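Local coordinates for ABC transporter periplasmic substrate-binding protein (Desulfovibrio alaskensis, PDB 5MY5) that binds tungstate with high selectivity and probably hands it over in the periplasm to an ABC transporter for uptake into the cell, at residues N135-V139 with K186-M191; V119-V124 with L213-I219; I180-A184 with P208-I212. The protein carries 2 engineered substitutions. All coordinates share one frame; numbering follows the deposited sequence.

Interaction 1. Residues N135-V139 with K186-M191. With NA (sodium ion), chain B.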
loop_
_atom_site.group_PDB
_atom_site.type_symbol
_atom_site.label_atom_id
_atom_site.label_comp_id
_atom_site.label_asym_id
_atom_site.label_seq_id
_atom_site.Cartn_x
_atom_site.Cartn_y
_atom_site.Cartn_z
ATOM N N ASN A 135 6.896 -8.315 -26.121
ATOM C CA ASN A 135 6.650 -6.882 -26.391
ATOM C C ASN A 135 5.222 -6.465 -26.153
ATOM O O ASN A 135 4.627 -5.646 -26.867
ATOM C CB ASN A 135 7.028 -6.502 -27.822
ATOM C CG ASN A 135 8.543 -6.538 -28.085
ATOM O OD1 ASN A 135 9.422 -6.544 -27.181
ATOM N ND2 ASN A 135 8.850 -6.361 -29.321
ATOM N N ALA A 136 4.573 -7.082 -25.161
ATOM C CA ALA A 136 3.219 -6.684 -24.828
ATOM C C ALA A 136 3.230 -5.292 -24.169
ATOM O O ALA A 136 4.142 -4.949 -23.472
ATOM C CB ALA A 136 2.521 -7.710 -23.903
ATOM N N VAL A 137 2.141 -4.587 -24.366
ATOM C CA VAL A 137 1.953 -3.259 -23.785
ATOM C C VAL A 137 1.894 -3.372 -22.297
ATOM O O VAL A 137 1.161 -4.212 -21.764
ATOM C CB VAL A 137 0.708 -2.543 -24.265
ATOM C CG1 VAL A 137 0.471 -1.247 -23.475
ATOM C CG2 VAL A 137 0.831 -2.196 -25.755
ATOM N N PHE A 138 2.674 -2.564 -21.632
ATOM C CA PHE A 138 2.734 -2.529 -20.136
ATOM C C PHE A 138 2.674 -1.037 -19.759
ATOM O O PHE A 138 3.499 -0.220 -20.229
ATOM C CB PHE A 138 3.980 -3.133 -19.548
ATOM C CG PHE A 138 3.947 -3.171 -18.041
ATOM C CD1 PHE A 138 4.306 -2.027 -17.312
ATOM C CD2 PHE A 138 3.438 -4.273 -17.313
ATOM C CE1 PHE A 138 4.229 -1.995 -15.937
ATOM C CE2 PHE A 138 3.354 -4.236 -15.941
ATOM C CZ PHE A 138 3.723 -3.137 -15.258
ATOM N N VAL A 139 1.758 -0.682 -18.873
ATOM C CA VAL A 139 1.518 0.691 -18.522
ATOM C C VAL A 139 1.969 0.997 -17.096
ATOM O O VAL A 139 1.510 0.428 -16.123
ATOM C CB VAL A 139 0.029 1.061 -18.678
ATOM C CG1 VAL A 139 -0.132 2.506 -18.531
ATOM C CG2 VAL A 139 -0.556 0.606 -20.011
ATOM N N LYS A 186 -5.551 0.401 -24.421
ATOM C CA LYS A 186 -4.416 -0.120 -25.208
ATOM C C LYS A 186 -4.414 -1.609 -25.258
ATOM O O LYS A 186 -3.632 -2.188 -25.989
ATOM C CB LYS A 186 -3.098 0.442 -24.712
ATOM C CG LYS A 186 -2.948 1.902 -25.042
ATOM C CD LYS A 186 -1.605 2.339 -24.552
ATOM C CE LYS A 186 -1.294 3.789 -24.829
ATOM N NZ LYS A 186 -1.174 3.971 -26.292
ATOM N N GLY A 187 -5.339 -2.288 -24.577
ATOM C CA GLY A 187 -5.140 -3.746 -24.409
ATOM C C GLY A 187 -3.864 -4.239 -23.753
ATOM O O GLY A 187 -3.274 -5.250 -24.148
ATOM N N GLY A 188 -3.494 -3.545 -22.689
ATOM C CA GLY A 188 -2.231 -3.650 -22.027
ATOM C C GLY A 188 -2.333 -4.196 -20.647
ATOM O O GLY A 188 -3.462 -4.421 -20.153
ATOM N N TYR A 189 -1.186 -4.513 -20.091
ATOM C CA TYR A 189 -1.014 -4.959 -18.728
ATOM C C TYR A 189 -0.665 -3.758 -17.851
ATOM O O TYR A 189 -0.017 -2.840 -18.306
ATOM C CB TYR A 189 0.074 -5.987 -18.657
ATOM C CG TYR A 189 -0.305 -7.289 -19.383
ATOM C CD1 TYR A 189 -0.145 -7.397 -20.728
ATOM C CD2 TYR A 189 -0.843 -8.321 -18.693
ATOM C CE1 TYR A 189 -0.505 -8.546 -21.387
ATOM C CE2 TYR A 189 -1.154 -9.525 -19.358
ATOM C CZ TYR A 189 -1.065 -9.560 -20.703
ATOM O OH TYR A 189 -1.331 -10.808 -21.348
ATOM N N THR A 190 -0.962 -3.833 -16.555
ATOM C CA THR A 190 -0.515 -2.749 -15.637
ATOM C C THR A 190 -0.478 -3.361 -14.222
ATOM O O THR A 190 -1.221 -4.298 -13.884
ATOM C CB THR A 190 -1.374 -1.503 -15.758
ATOM O OG1 THR A 190 -0.714 -0.434 -15.043
ATOM C CG2 THR A 190 -2.718 -1.648 -15.172
ATOM N N MET A 191 0.348 -2.783 -13.363
ATOM C CA MET A 191 0.366 -3.109 -11.934
ATOM C C MET A 191 -0.482 -2.027 -11.222
ATOM O O MET A 191 -0.279 -0.804 -11.439
ATOM C CB MET A 191 1.779 -3.156 -11.365
ATOM C CG MET A 191 1.857 -3.633 -9.941
ATOM S SD MET A 191 3.215 -2.987 -8.974
ATOM C CE MET A 191 2.599 -1.328 -8.683
HETATM NA NA NA B . 11.780 -6.422 -26.984
HETATM O O HOH W 1 12.243 -6.726 -28.907
HETATM O O HOH W 2 -0.402 -5.898 -25.411
HETATM O O HOH W 3 1.749 0.013 -13.168
HETATM O O HOH W 4 13.795 -6.147 -26.616
HETATM O O HOH W 5 11.780 -8.526 -26.818
HETATM O O HOH W 6 11.521 -6.297 -24.769
HETATM O O HOH W 7 11.564 -4.326 -26.918
#

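Interaction 2. Residues V119-V124 with L213-I219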
loop_
_atom_site.group_PDB
_atom_site.type_symbol
_atom_site.label_atom_id
_atom_site.label_comp_id
_atom_site.label_asym_id
_atom_site.label_seq_id
_atom_site.Cartn_x
_atom_site.Cartn_y
_atom_site.Cartn_z
ATOM N N VAL A 119 0.158 -14.639 -19.387
ATOM C CA VAL A 119 0.807 -14.632 -18.074
ATOM C C VAL A 119 -0.029 -15.084 -16.851
ATOM O O VAL A 119 0.503 -15.141 -15.747
ATOM C CB VAL A 119 1.363 -13.221 -17.748
ATOM C CG1 VAL A 119 2.258 -12.786 -18.888
ATOM C CG2 VAL A 119 0.255 -12.227 -17.458
ATOM N N LYS A 120 -1.316 -15.368 -17.029
ATOM C CA LYS A 120 -2.155 -15.742 -15.879
ATOM C C LYS A 120 -1.540 -16.852 -15.083
ATOM O O LYS A 120 -1.122 -17.871 -15.632
ATOM C CB LYS A 120 -3.556 -16.077 -16.343
ATOM C CG LYS A 120 -4.590 -16.222 -15.223
ATOM C CD LYS A 120 -5.914 -16.608 -15.880
ATOM C CE LYS A 120 -6.986 -16.991 -14.883
ATOM N NZ LYS A 120 -7.800 -15.829 -14.477
ATOM N N GLY A 121 -1.454 -16.622 -13.765
ATOM C CA GLY A 121 -0.973 -17.612 -12.826
ATOM C C GLY A 121 0.527 -17.783 -12.810
ATOM O O GLY A 121 1.073 -18.678 -12.099
ATOM N N MET A 122 1.253 -16.917 -13.551
ATOM C CA MET A 122 2.695 -16.958 -13.434
ATOM C C MET A 122 3.130 -16.200 -12.181
ATOM O O MET A 122 2.344 -15.449 -11.637
ATOM C CB MET A 122 3.338 -16.269 -14.660
ATOM C CG MET A 122 3.326 -17.093 -15.937
ATOM S SD MET A 122 4.203 -16.203 -17.267
ATOM C CE MET A 122 4.328 -17.451 -18.573
ATOM N N THR A 123 4.346 -16.408 -11.746
ATOM C CA THR A 123 4.970 -15.511 -10.790
ATOM C C THR A 123 5.180 -14.119 -11.417
ATOM O O THR A 123 5.173 -13.940 -12.632
ATOM C CB THR A 123 6.330 -15.991 -10.382
ATOM O OG1 THR A 123 7.182 -15.938 -11.525
ATOM C CG2 THR A 123 6.274 -17.462 -9.839
ATOM N N VAL A 124 5.318 -13.130 -10.575
ATOM C CA VAL A 124 5.645 -11.739 -11.065
ATOM C C VAL A 124 6.860 -11.700 -11.952
ATOM O O VAL A 124 6.801 -11.150 -13.071
ATOM C CB VAL A 124 5.885 -10.773 -9.858
ATOM C CG1 VAL A 124 6.551 -9.443 -10.261
ATOM C CG2 VAL A 124 4.560 -10.489 -9.245
ATOM N N LEU A 213 -4.574 -10.955 -13.244
ATOM C CA LEU A 213 -3.832 -12.054 -13.858
ATOM C C LEU A 213 -2.656 -12.529 -13.086
ATOM O O LEU A 213 -2.271 -13.677 -13.204
ATOM C CB LEU A 213 -3.482 -11.657 -15.293
ATOM C CG LEU A 213 -4.550 -11.352 -16.291
ATOM C CD1 LEU A 213 -4.096 -10.783 -17.628
ATOM C CD2 LEU A 213 -5.367 -12.669 -16.510
ATOM N N VAL A 214 -2.040 -11.694 -12.232
ATOM C CA VAL A 214 -0.953 -12.137 -11.424
ATOM C C VAL A 214 -1.188 -11.569 -10.009
ATOM O O VAL A 214 -1.375 -10.378 -9.918
ATOM C CB VAL A 214 0.394 -11.574 -11.974
ATOM C CG1 VAL A 214 1.558 -11.989 -11.138
ATOM C CG2 VAL A 214 0.568 -11.937 -13.461
ATOM N N GLU A 215 -1.152 -12.425 -8.978
ATOM C CA GLU A 215 -1.447 -12.030 -7.576
ATOM C C GLU A 215 -0.886 -13.068 -6.655
ATOM O O GLU A 215 -0.651 -14.221 -7.090
ATOM C CB GLU A 215 -2.982 -11.818 -7.374
ATOM C CG GLU A 215 -3.809 -13.132 -7.396
ATOM C CD GLU A 215 -5.292 -12.926 -7.158
ATOM O OE1 GLU A 215 -5.697 -12.016 -6.414
ATOM O OE2 GLU A 215 -6.109 -13.675 -7.741
ATOM N N GLY A 216 -0.641 -12.728 -5.401
ATOM C CA GLY A 216 -0.250 -13.616 -4.356
ATOM C C GLY A 216 1.188 -13.717 -4.072
ATOM O O GLY A 216 1.615 -14.155 -2.992
ATOM N N ASP A 217 2.007 -13.229 -5.011
ATOM C CA ASP A 217 3.397 -13.310 -4.856
ATOM C C ASP A 217 3.851 -12.460 -3.658
ATOM O O ASP A 217 3.378 -11.327 -3.529
ATOM C CB ASP A 217 4.101 -12.789 -6.111
ATOM C CG ASP A 217 3.590 -13.386 -7.354
ATOM O OD1 ASP A 217 2.447 -13.124 -7.784
ATOM O OD2 ASP A 217 4.452 -14.061 -7.958
ATOM N N LYS A 218 4.777 -12.921 -2.840
ATOM C CA LYS A 218 5.187 -12.156 -1.633
ATOM C C LYS A 218 5.762 -10.772 -1.978
ATOM O O LYS A 218 5.600 -9.806 -1.215
ATOM C CB LYS A 218 6.249 -12.951 -0.833
ATOM C CG LYS A 218 6.838 -12.271 0.411
ATOM C CD LYS A 218 8.182 -12.856 0.884
ATOM C CE LYS A 218 8.063 -14.052 1.816
ATOM N NZ LYS A 218 7.174 -13.857 3.004
ATOM N N ILE A 219 6.434 -10.634 -3.114
ATOM C CA ILE A 219 6.978 -9.364 -3.537
ATOM C C ILE A 219 5.892 -8.320 -3.765
ATOM O O ILE A 219 6.211 -7.110 -3.781
ATOM C CB ILE A 219 7.858 -9.512 -4.823
ATOM C CG1 ILE A 219 8.738 -8.285 -5.055
ATOM C CG2 ILE A 219 7.022 -9.790 -6.039
ATOM C CD1 ILE A 219 9.740 -8.518 -6.192
HETATM O O HOH W 8 0.905 -15.040 -9.587
#

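Interaction 3. Residues I180-A184 with P208-I212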
loop_
_atom_site.group_PDB
_atom_site.type_symbol
_atom_site.label_atom_id
_atom_site.label_comp_id
_atom_site.label_asym_id
_atom_site.label_seq_id
_atom_site.Cartn_x
_atom_site.Cartn_y
_atom_site.Cartn_z
ATOM N N ILE A 180 -4.992 2.741 -15.229
ATOM C CA ILE A 180 -5.809 1.565 -15.532
ATOM C C ILE A 180 -6.543 1.773 -16.825
ATOM O O ILE A 180 -6.598 0.863 -17.685
ATOM C CB ILE A 180 -6.758 1.266 -14.396
ATOM C CG1 ILE A 180 -6.012 0.629 -13.250
ATOM C CG2 ILE A 180 -7.861 0.286 -14.872
ATOM C CD1 ILE A 180 -6.856 0.443 -11.964
ATOM N N ASN A 181 -7.216 2.912 -16.975
ATOM C CA ASN A 181 -7.931 3.270 -18.198
ATOM C C ASN A 181 -7.084 3.309 -19.455
ATOM O O ASN A 181 -7.507 2.773 -20.471
ATOM C CB ASN A 181 -8.819 4.484 -17.994
ATOM C CG ASN A 181 -10.080 4.088 -17.152
ATOM O OD1 ASN A 181 -10.898 3.326 -17.658
ATOM N ND2 ASN A 181 -10.106 4.395 -15.922
ATOM N N VAL A 182 -5.814 3.745 -19.345
ATOM C CA VAL A 182 -4.949 3.613 -20.491
ATOM C C VAL A 182 -4.610 2.173 -20.843
ATOM O O VAL A 182 -4.679 1.772 -22.025
ATOM C CB VAL A 182 -3.654 4.406 -20.287
ATOM C CG1 VAL A 182 -2.665 4.078 -21.416
ATOM C CG2 VAL A 182 -3.963 5.896 -20.154
ATOM N N ALA A 183 -4.374 1.320 -19.846
ATOM C CA ALA A 183 -4.134 -0.114 -20.084
ATOM C C ALA A 183 -5.384 -0.705 -20.732
ATOM O O ALA A 183 -5.249 -1.475 -21.708
ATOM C CB ALA A 183 -3.786 -0.834 -18.830
ATOM N N ALA A 184 -6.594 -0.291 -20.305
ATOM C CA ALA A 184 -7.791 -0.818 -20.967
ATOM C C ALA A 184 -7.904 -0.395 -22.423
ATOM O O ALA A 184 -8.171 -1.247 -23.262
ATOM C CB ALA A 184 -9.042 -0.439 -20.211
ATOM N N PRO A 208 -15.253 -5.585 -15.764
ATOM C CA PRO A 208 -14.308 -4.812 -16.574
ATOM C C PRO A 208 -13.548 -5.685 -17.602
ATOM O O PRO A 208 -13.389 -6.887 -17.402
ATOM C CB PRO A 208 -13.324 -4.302 -15.498
ATOM C CG PRO A 208 -13.291 -5.452 -14.555
ATOM C CD PRO A 208 -14.739 -5.888 -14.433
ATOM N N PRO A 209 -12.934 -5.023 -18.619
ATOM C CA PRO A 209 -12.148 -5.767 -19.570
ATOM C C PRO A 209 -10.820 -6.257 -19.123
ATOM O O PRO A 209 -10.293 -7.167 -19.704
ATOM C CB PRO A 209 -11.958 -4.774 -20.721
ATOM C CG PRO A 209 -12.100 -3.403 -20.079
ATOM C CD PRO A 209 -13.131 -3.639 -19.003
ATOM N N LEU A 210 -10.279 -5.672 -18.040
ATOM C CA LEU A 210 -9.021 -6.062 -17.456
ATOM C C LEU A 210 -9.329 -6.844 -16.198
ATOM O O LEU A 210 -10.160 -6.435 -15.415
ATOM C CB LEU A 210 -8.202 -4.828 -17.069
ATOM C CG LEU A 210 -7.858 -3.857 -18.177
ATOM C CD1 LEU A 210 -7.199 -2.648 -17.565
ATOM C CD2 LEU A 210 -7.032 -4.540 -19.309
ATOM N N LYS A 211 -8.691 -7.967 -16.104
ATOM C CA LYS A 211 -8.872 -8.962 -15.002
ATOM C C LYS A 211 -7.577 -9.073 -14.220
ATOM O O LYS A 211 -6.464 -8.781 -14.760
ATOM C CB LYS A 211 -9.271 -10.310 -15.646
ATOM C CG LYS A 211 -10.429 -10.195 -16.608
ATOM C CD LYS A 211 -11.716 -9.762 -15.937
ATOM C CE LYS A 211 -12.900 -9.820 -16.917
ATOM N NZ LYS A 211 -14.176 -9.208 -16.398
ATOM N N ILE A 212 -7.614 -9.534 -12.981
ATOM C CA ILE A 212 -6.447 -9.826 -12.237
ATOM C C ILE A 212 -5.799 -11.077 -12.798
ATOM O O ILE A 212 -6.475 -12.133 -12.878
ATOM C CB ILE A 212 -6.659 -10.009 -10.705
ATOM C CG1 ILE A 212 -7.208 -8.687 -10.095
ATOM C CG2 ILE A 212 -5.407 -10.543 -10.053
ATOM C CD1 ILE A 212 -7.647 -8.908 -8.654
#

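Interaction 1. Residues N135-V139 with K186-M191
Over one face of the Phe138 ring runs the neighbouring backbone, with Tyr189 O 3.9 Å from Phe138 CD2 and Thr190 CA beside it, both offset toward the rim; Trp155 meets the same ring edge-to-face. The Tyr189 ring receives Val137 O in its plane, at the CD1 edge (3.6 Å), while Ala136 CB approaches its CE1 obliquely. With CG anti to the backbone N (chi1 -176°), Phe138 swings its ring along the partner strand and lays CD2 against Tyr189 CB at 4.0 Å, the two side chains crossing nearly at right angles.

Between the backbones, Tyr189 serves both neighbours of Phe138. Its N donates to Val137 O (2.9 Å, 177° at the hydrogen), and its O accepts from Val139 N (2.9 Å). Thr190 OG1 adds a short side-chain bond to Val139 O (2.6 Å), an oxygen that also accepts a hydrogen bond from a water. Away from this pairing, Asn135 OD1 and five waters complete the shell of a sodium ion. Schellman motifs at Asn135 and Gly187 end the helices leading into both strands. Such pairing of two helix-preceded strands is characteristic of the parallel part of the mixed sheet in an alpha/beta lobe of periplasmic binding proteins.

Interaction 2. Residues V119-V124 with L213-I219
A type II beta turn, Val119 to Met122, rests on Leu213 and Val214, which form a classic beta bulge opposite Ile109, and the turn leads straight into the N-cap of a helix. At the turn, Gly121 N donates to Leu213 O (3.1 Å), almost in line with the carbonyl, and Lys120 CA adds a CA-H...O contact to the same oxygen. Gly121 sits at the third turn position with the positive phi (77°) that a type II turn requires there. The aliphatic stem of Lys120 crosses Leu213 nearly perpendicularly, its CG 3.9 Å from Leu213 CD2.

Val214 packs against the loop with both branches. CG1, anti to the backbone N (chi1 179°), reaches Met122 O at 3.6 Å and Val124 CG2 at 3.9 Å, whereas CG2 meets Val119 CG2 at 4.0 Å. Further on, Asp217 OD2 accepts from Val124 N (2.9 Å), the donor standing 49° out of the carboxylate plane. Thr123 OG1 caps Ala126 N in the same first turn, and the nearby carboxylate charge is probably steadied by the helix start. Ile219 CG2 closes this end against Val124 CG2.

The turn is itself tied down by Asp115, whose carboxylate accepts from Val119 N and Lys120 N. Val119 and Val214 both pack on Ala127 of helix 124-133, and Val119 and Leu213 touch Tyr189 of strand 189-193, so the turn joins the start of helix 124-133 to strands 189-193 and 210-214.

Interaction 3. Residues I180-A184 with P208-I212
The backbones of Ala184 and Leu210 approach to 6.4 Å between CA atoms where helix 180-184 passes strand 210-212, the axes of the two segments lying 10.2 Å apart at 114°. No hydrogen bond spans the gap, and the contact is carried almost wholly by Leu210.

With CG anti to its own carbonyl carbon (chi1 -59°), Leu210 sends CD1 into the surface of the helix. Leu210 CD1 comes within 3.6 Å of Ile180 O and lies almost as near Ala184 N, two atoms already joined by the helical hydrogen bond; the leucine thus presses on a backbone whose polar groups satisfy each other. Around it the helix offers three methyls: Ala184 CB at 3.9 Å, Ile180 CG2 at 4.0 Å and Ala183 CB at 4.1 Å, all measured to Leu210 CD1. The small side chains of Ala183 and Ala184 are consistent with so near an approach, and CD2, the other branch, turns along Ala184 CA. At the margin, the ring of Pro209 brings CG to 4.3 Å from Ala184 CB.

Within the strand segment, Lys211 folds back on the loop that opens the strand. Lys211 NZ donates to Pro208 O at 2.6 Å, in the carbonyl plane, and to Asn207 OD1 as well, pinning the approach to the strand. Leu210 O accepts from Tyr197 OH, and Tyr200 of the same helix, 194-203, packs on Ile180, Pro208 and Pro209.

Pro209 and Lys211 are hydrogen-bonded through their backbones to Ala113 and Gly111, which attaches the strand antiparallel to 100-112. A helix laid on such a sheet, here through Leu210 and, by Ala183, on Thr190 of strand 189-193, fits the layered build of an alpha/beta lobe in the periplasmic binding protein fold.

In the fold
Counted from the N terminus, the chain enters interaction 2 at 119-124, passes through helix 124-133 and reaches 135-139, which interaction 1 joins to 186-191. Before that loop closes, 180-184 opens interaction 3, completed by 208-212; interactions 1 and 3 therefore cross. Both are nested inside the loop that 213-219 closes for interaction 2. All three reach one sheet. Tyr189 joins interactions 1 and 2. Gly188 N probably bonds to Ala183 O between interactions 1 and 3, which lie about 9 Å apart between centres. Strand 210-214 serves interactions 2 and 3, so the start of helix 124-133 and helix 176-186 are both tied to one strand.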